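Peptidoglycan-recognition protein SA (Drosophila melanogaster, PDB 1SXR) binds peptidoglycan of Gram-positive bacteria as a secreted innate immune receptor and thereby activates the Toll pathway. Local coordinates at residues K17-H29 / Q59-D73. Numbering follows the deposited sequence.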
loop_
_atom_site.group_PDB
_atom_site.type_symbol
_atom_site.label_atom_id
_atom_site.label_comp_id
_atom_site.label_asym_id
_atom_site.label_seq_id
_atom_site.Cartn_x
_atom_site.Cartn_y
_atom_site.Cartn_z
ATOM N N LYS A 17 -0.731 -0.632 -14.109
ATOM C CA LYS A 17 0.705 -0.516 -14.378
ATOM C C LYS A 17 0.977 0.144 -15.744
ATOM O O LYS A 17 1.736 1.106 -15.839
ATOM C CB LYS A 17 1.324 -1.928 -14.272
ATOM C CG LYS A 17 2.825 -2.032 -14.324
ATOM C CD LYS A 17 3.502 -1.695 -13.021
ATOM C CE LYS A 17 3.320 -2.773 -11.961
ATOM N NZ LYS A 17 3.749 -4.153 -12.419
ATOM N N ARG A 18 0.325 -0.344 -16.800
ATOM C CA ARG A 18 0.438 0.246 -18.152
ATOM C C ARG A 18 0.122 1.742 -18.205
ATOM O O ARG A 18 0.767 2.506 -18.944
ATOM C CB ARG A 18 -0.515 -0.498 -19.099
ATOM C CG ARG A 18 -1.080 0.336 -20.258
ATOM C CD ARG A 18 -2.151 -0.371 -21.100
ATOM N NE ARG A 18 -1.723 -1.726 -21.441
ATOM C CZ ARG A 18 -2.515 -2.690 -21.907
ATOM N NH1 ARG A 18 -3.809 -2.468 -22.112
ATOM N NH2 ARG A 18 -2.007 -3.886 -22.166
ATOM N N GLN A 19 -0.869 2.159 -17.436
ATOM C CA GLN A 19 -1.322 3.531 -17.479
ATOM C C GLN A 19 -0.324 4.489 -16.865
ATOM O O GLN A 19 -0.338 5.664 -17.187
ATOM C CB GLN A 19 -2.670 3.669 -16.784
ATOM C CG GLN A 19 -3.791 2.897 -17.461
ATOM C CD GLN A 19 -5.090 3.086 -16.729
ATOM O OE1 GLN A 19 -5.447 2.284 -15.871
ATOM N NE2 GLN A 19 -5.805 4.168 -17.058
ATOM N N TRP A 20 0.527 3.990 -15.966
ATOM C CA TRP A 20 1.624 4.833 -15.457
ATOM C C TRP A 20 2.986 4.506 -16.023
ATOM O O TRP A 20 4.006 5.081 -15.613
ATOM C CB TRP A 20 1.654 4.952 -13.923
ATOM C CG TRP A 20 1.741 3.692 -13.083
ATOM C CD1 TRP A 20 0.706 3.033 -12.484
ATOM C CD2 TRP A 20 2.943 3.021 -12.629
ATOM N NE1 TRP A 20 1.174 1.972 -11.737
ATOM C CE2 TRP A 20 2.539 1.949 -11.799
ATOM C CE3 TRP A 20 4.319 3.204 -12.861
ATOM C CZ2 TRP A 20 3.462 1.059 -11.197
ATOM C CZ3 TRP A 20 5.237 2.307 -12.260
ATOM C CH2 TRP A 20 4.798 1.257 -11.450
ATOM N N GLY A 21 3.029 3.601 -16.992
ATOM C CA GLY A 21 4.298 3.311 -17.662
ATOM C C GLY A 21 5.167 2.311 -16.918
ATOM O O GLY A 21 6.387 2.238 -17.126
ATOM N N GLY A 22 4.543 1.559 -16.034
ATOM C CA GLY A 22 5.282 0.594 -15.211
ATOM C C GLY A 22 5.616 -0.667 -15.985
ATOM O O GLY A 22 4.965 -0.990 -17.003
ATOM N N LYS A 23 6.628 -1.377 -15.503
ATOM C CA LYS A 23 7.119 -2.611 -16.125
ATOM C C LYS A 23 6.461 -3.828 -15.484
ATOM O O LYS A 23 5.934 -3.751 -14.377
ATOM C CB LYS A 23 8.641 -2.736 -15.941
ATOM C CG LYS A 23 9.392 -1.637 -16.675
ATOM C CD LYS A 23 10.897 -1.791 -16.642
ATOM C CE LYS A 23 11.512 -0.927 -17.743
ATOM N NZ LYS A 23 12.886 -0.423 -17.432
ATOM N N PRO A 24 6.487 -4.970 -16.162
ATOM C CA PRO A 24 5.933 -6.185 -15.573
ATOM C C PRO A 24 6.666 -6.614 -14.304
ATOM O O PRO A 24 7.841 -6.293 -14.130
ATOM C CB PRO A 24 6.154 -7.243 -16.673
ATOM C CG PRO A 24 6.257 -6.416 -17.924
ATOM C CD PRO A 24 7.021 -5.189 -17.524
ATOM N N SER A 25 5.965 -7.346 -13.445
ATOM C CA SER A 25 6.639 -8.059 -12.373
ATOM C C SER A 25 7.675 -9.034 -12.925
ATOM O O SER A 25 7.534 -9.564 -14.051
ATOM C CB SER A 25 5.612 -8.813 -11.534
ATOM O OG SER A 25 6.246 -9.678 -10.603
ATOM N N LEU A 26 8.720 -9.255 -12.134
ATOM C CA LEU A 26 9.748 -10.233 -12.470
ATOM C C LEU A 26 9.367 -11.631 -12.002
ATOM O O LEU A 26 10.099 -12.598 -12.258
ATOM C CB LEU A 26 11.108 -9.825 -11.884
ATOM C CG LEU A 26 11.609 -8.490 -12.432
ATOM C CD1 LEU A 26 12.778 -7.990 -11.632
ATOM C CD2 LEU A 26 11.956 -8.617 -13.910
ATOM N N GLY A 27 8.252 -11.748 -11.290
ATOM C CA GLY A 27 7.812 -13.062 -10.807
ATOM C C GLY A 27 6.542 -12.953 -9.993
ATOM O O GLY A 27 6.503 -12.332 -8.938
ATOM N N LEU A 28 5.496 -13.594 -10.475
ATOM C CA LEU A 28 4.195 -13.451 -9.839
ATOM C C LEU A 28 4.026 -14.521 -8.773
ATOM O O LEU A 28 4.276 -15.707 -9.022
ATOM C CB LEU A 28 3.078 -13.554 -10.887
ATOM C CG LEU A 28 3.121 -12.453 -11.946
ATOM C CD1 LEU A 28 2.284 -12.824 -13.175
ATOM C CD2 LEU A 28 2.654 -11.106 -11.370
ATOM N N HIS A 29 3.600 -14.104 -7.588
ATOM C CA HIS A 29 3.294 -15.034 -6.500
ATOM C C HIS A 29 1.902 -14.726 -6.003
ATOM O O HIS A 29 1.620 -13.622 -5.529
ATOM C CB HIS A 29 4.347 -14.945 -5.395
ATOM C CG HIS A 29 5.694 -15.428 -5.837
ATOM N ND1 HIS A 29 6.053 -16.758 -5.834
ATOM C CD2 HIS A 29 6.754 -14.753 -6.347
ATOM C CE1 HIS A 29 7.287 -16.880 -6.307
ATOM N NE2 HIS A 29 7.728 -15.675 -6.638
ATOM N N GLN A 59 7.757 5.015 -11.839
ATOM C CA GLN A 59 8.699 4.251 -12.684
ATOM C C GLN A 59 10.060 4.070 -12.017
ATOM O O GLN A 59 10.648 2.969 -12.036
ATOM C CB GLN A 59 8.863 4.906 -14.064
ATOM C CG GLN A 59 7.578 4.828 -14.904
ATOM C CD GLN A 59 7.634 5.787 -16.057
ATOM O OE1 GLN A 59 8.719 6.199 -16.477
ATOM N NE2 GLN A 59 6.486 6.148 -16.586
ATOM N N ASN A 60 10.568 5.146 -11.439
ATOM C CA ASN A 60 11.880 5.056 -10.788
ATOM C C ASN A 60 11.813 4.360 -9.431
ATOM O O ASN A 60 12.761 3.651 -9.031
ATOM C CB ASN A 60 12.498 6.439 -10.725
ATOM C CG ASN A 60 12.917 6.916 -12.095
ATOM O OD1 ASN A 60 13.586 6.184 -12.831
ATOM N ND2 ASN A 60 12.497 8.112 -12.458
ATOM N N MET A 61 10.688 4.510 -8.726
ATOM C CA MET A 61 10.534 3.719 -7.505
ATOM C C MET A 61 10.534 2.220 -7.839
ATOM O O MET A 61 11.155 1.404 -7.154
ATOM C CB MET A 61 9.243 4.107 -6.763
ATOM C CG MET A 61 9.163 3.450 -5.415
ATOM S SD MET A 61 7.651 3.866 -4.530
ATOM C CE MET A 61 7.432 5.582 -4.924
ATOM N N GLN A 62 9.775 1.832 -8.856
ATOM C CA GLN A 62 9.810 0.459 -9.332
ATOM C C GLN A 62 11.222 -0.034 -9.712
ATOM O O GLN A 62 11.609 -1.146 -9.345
ATOM C CB GLN A 62 8.827 0.270 -10.499
ATOM C CG GLN A 62 8.740 -1.193 -10.909
ATOM C CD GLN A 62 7.899 -1.381 -12.137
ATOM O OE1 GLN A 62 8.044 -0.643 -13.117
ATOM N NE2 GLN A 62 7.026 -2.370 -12.093
ATOM N N ALA A 63 11.968 0.795 -10.432
ATOM C CA ALA A 63 13.353 0.481 -10.795
ATOM C C ALA A 63 14.203 0.275 -9.558
ATOM O O ALA A 63 15.019 -0.644 -9.495
ATOM C CB ALA A 63 13.923 1.601 -11.636
ATOM N N TYR A 64 14.066 1.148 -8.578
ATOM C CA TYR A 64 14.816 0.966 -7.334
ATOM C C TYR A 64 14.403 -0.354 -6.653
ATOM O O TYR A 64 15.232 -1.163 -6.247
ATOM C CB TYR A 64 14.545 2.171 -6.421
ATOM C CG TYR A 64 15.194 2.101 -5.069
ATOM C CD1 TYR A 64 16.563 1.999 -4.922
ATOM C CD2 TYR A 64 14.406 2.176 -3.931
ATOM C CE1 TYR A 64 17.133 1.952 -3.625
ATOM C CE2 TYR A 64 14.945 2.140 -2.678
ATOM C CZ TYR A 64 16.297 2.016 -2.526
ATOM O OH TYR A 64 16.790 1.969 -1.223
ATOM N N HIS A 65 13.112 -0.602 -6.530
ATOM C CA HIS A 65 12.688 -1.826 -5.870
ATOM C C HIS A 65 13.104 -3.097 -6.606
ATOM O O HIS A 65 13.552 -4.051 -5.977
ATOM C CB HIS A 65 11.168 -1.803 -5.700
ATOM C CG HIS A 65 10.718 -0.850 -4.648
ATOM N ND1 HIS A 65 9.435 -0.841 -4.128
ATOM C CD2 HIS A 65 11.406 0.109 -3.984
ATOM C CE1 HIS A 65 9.350 0.106 -3.206
ATOM N NE2 HIS A 65 10.534 0.691 -3.091
ATOM N N GLN A 66 12.936 -3.124 -7.921
ATOM C CA GLN A 66 13.296 -4.303 -8.712
ATOM C C GLN A 66 14.789 -4.518 -8.843
ATOM O O GLN A 66 15.251 -5.662 -8.731
ATOM C CB GLN A 66 12.678 -4.224 -10.111
ATOM C CG GLN A 66 11.182 -4.503 -10.085
ATOM C CD GLN A 66 10.563 -4.473 -11.492
ATOM O OE1 GLN A 66 10.942 -3.632 -12.318
ATOM N NE2 GLN A 66 9.619 -5.385 -11.752
ATOM N N ASN A 67 15.543 -3.444 -9.073
ATOM C CA ASN A 67 16.945 -3.593 -9.472
ATOM C C ASN A 67 17.950 -3.339 -8.373
ATOM O O ASN A 67 19.133 -3.695 -8.539
ATOM C CB ASN A 67 17.240 -2.691 -10.659
ATOM C CG ASN A 67 16.358 -3.005 -11.856
ATOM O OD1 ASN A 67 15.908 -4.133 -12.031
ATOM N ND2 ASN A 67 16.091 -2.006 -12.663
ATOM N N GLU A 68 17.520 -2.712 -7.278
ATOM C CA GLU A 68 18.415 -2.487 -6.148
ATOM C C GLU A 68 17.986 -3.273 -4.925
ATOM O O GLU A 68 18.822 -3.798 -4.184
ATOM C CB GLU A 68 18.549 -1.006 -5.816
ATOM C CG GLU A 68 19.250 -0.204 -6.909
ATOM C CD GLU A 68 20.669 -0.691 -7.191
ATOM O OE1 GLU A 68 21.396 -1.038 -6.228
ATOM O OE2 GLU A 68 21.057 -0.699 -8.383
ATOM N N LEU A 69 16.685 -3.366 -4.696
ATOM C CA LEU A 69 16.213 -4.081 -3.508
ATOM C C LEU A 69 15.897 -5.537 -3.821
ATOM O O LEU A 69 15.592 -6.316 -2.916
ATOM C CB LEU A 69 14.993 -3.388 -2.908
ATOM C CG LEU A 69 15.193 -1.942 -2.456
ATOM C CD1 LEU A 69 13.967 -1.445 -1.757
ATOM C CD2 LEU A 69 16.441 -1.863 -1.539
ATOM N N ASP A 70 15.967 -5.900 -5.101
ATOM C CA ASP A 70 15.795 -7.286 -5.540
ATOM C C ASP A 70 14.386 -7.821 -5.309
ATOM O O ASP A 70 14.183 -9.026 -5.101
ATOM C CB ASP A 70 16.819 -8.213 -4.858
ATOM C CG ASP A 70 18.240 -7.847 -5.202
ATOM O OD1 ASP A 70 18.472 -7.293 -6.297
ATOM O OD2 ASP A 70 19.194 -8.070 -4.435
ATOM N N PHE A 71 13.401 -6.930 -5.346
ATOM C CA PHE A 71 12.007 -7.339 -5.272
ATOM C C PHE A 71 11.492 -7.645 -6.689
ATOM O O PHE A 71 12.092 -7.231 -7.688
ATOM C CB PHE A 71 11.139 -6.219 -4.702
ATOM C CG PHE A 71 11.511 -5.778 -3.328
ATOM C CD1 PHE A 71 12.198 -6.623 -2.467
ATOM C CD2 PHE A 71 11.100 -4.526 -2.872
ATOM C CE1 PHE A 71 12.527 -6.198 -1.184
ATOM C CE2 PHE A 71 11.425 -4.087 -1.590
ATOM C CZ PHE A 71 12.136 -4.927 -0.764
ATOM N N ASN A 72 10.362 -8.337 -6.764
ATOM C CA ASN A 72 9.814 -8.708 -8.067
ATOM C C ASN A 72 9.091 -7.532 -8.711
ATOM O O ASN A 72 8.940 -7.488 -9.924
ATOM C CB ASN A 72 8.878 -9.911 -7.934
ATOM C CG ASN A 72 9.648 -11.201 -7.763
ATOM O OD1 ASN A 72 10.695 -11.376 -8.378
ATOM N ND2 ASN A 72 9.167 -12.071 -6.886
ATOM N N ASP A 73 8.675 -6.568 -7.893
ATOM C CA ASP A 73 7.877 -5.439 -8.384
ATOM C C ASP A 73 7.967 -4.335 -7.319
ATOM O O ASP A 73 8.582 -4.527 -6.245
ATOM C CB ASP A 73 6.428 -5.893 -8.583
ATOM C CG ASP A 73 5.699 -5.103 -9.635
ATOM O OD1 ASP A 73 6.128 -3.974 -9.955
ATOM O OD2 ASP A 73 4.627 -5.526 -10.148
HETATM O O HOH W 1 13.929 -1.691 -14.937
HETATM O O HOH W 2 10.125 -15.213 -7.828
#
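Past a Schellman motif at Gly21, the loop 21-27 runs along the last turns of helix 50-67 to the returning chain, where Leu26 N donates to Asn72 O at 2.8 Å. Three glutamines about a turn apart on the helix donate to the carbonyls of Trp20, Lys23 and Pro24. Gln59 NE2 reaches Trp20 O at 2.9 Å in a nearly straight bond (177° at the hydrogen), its amide nearly coplanar with the indole, whose NE1 is hydrogen-bonded to Glu88 O, outside the two segments. Gln62, extended with CG anti to the backbone N (chi1 -174°), grips Lys23 from both ends of its amide: OE1 takes Lys23 N at 2.9 Å on an in-plane lone pair, while NE2 gives to Lys23 O and, at 2.8 Å, to Asp73 OD1. Gln66 NE2 divides its hydrogens between Pro24 O (3.1 Å) and Asn72 O, with Leu26 lying across its side chain. The bent Lys17 chain carries NZ to the syn lone pair of Asp73 OD2, a 2.8 Å salt bridge, and also to Lys23 O, which thus accepts two bonds. Shortening Gln62 to an alanine would probably leave Lys23 N without its acceptor and Asp73 OD1 without this donor, so that the loop could shift here. Within the amidase-like PGRP fold, side-chain amides thus tie the N-terminal loop to helix 50-67 and the chain after it, which include residues 61-64 and 71-76, inferred to bind peptidoglycan.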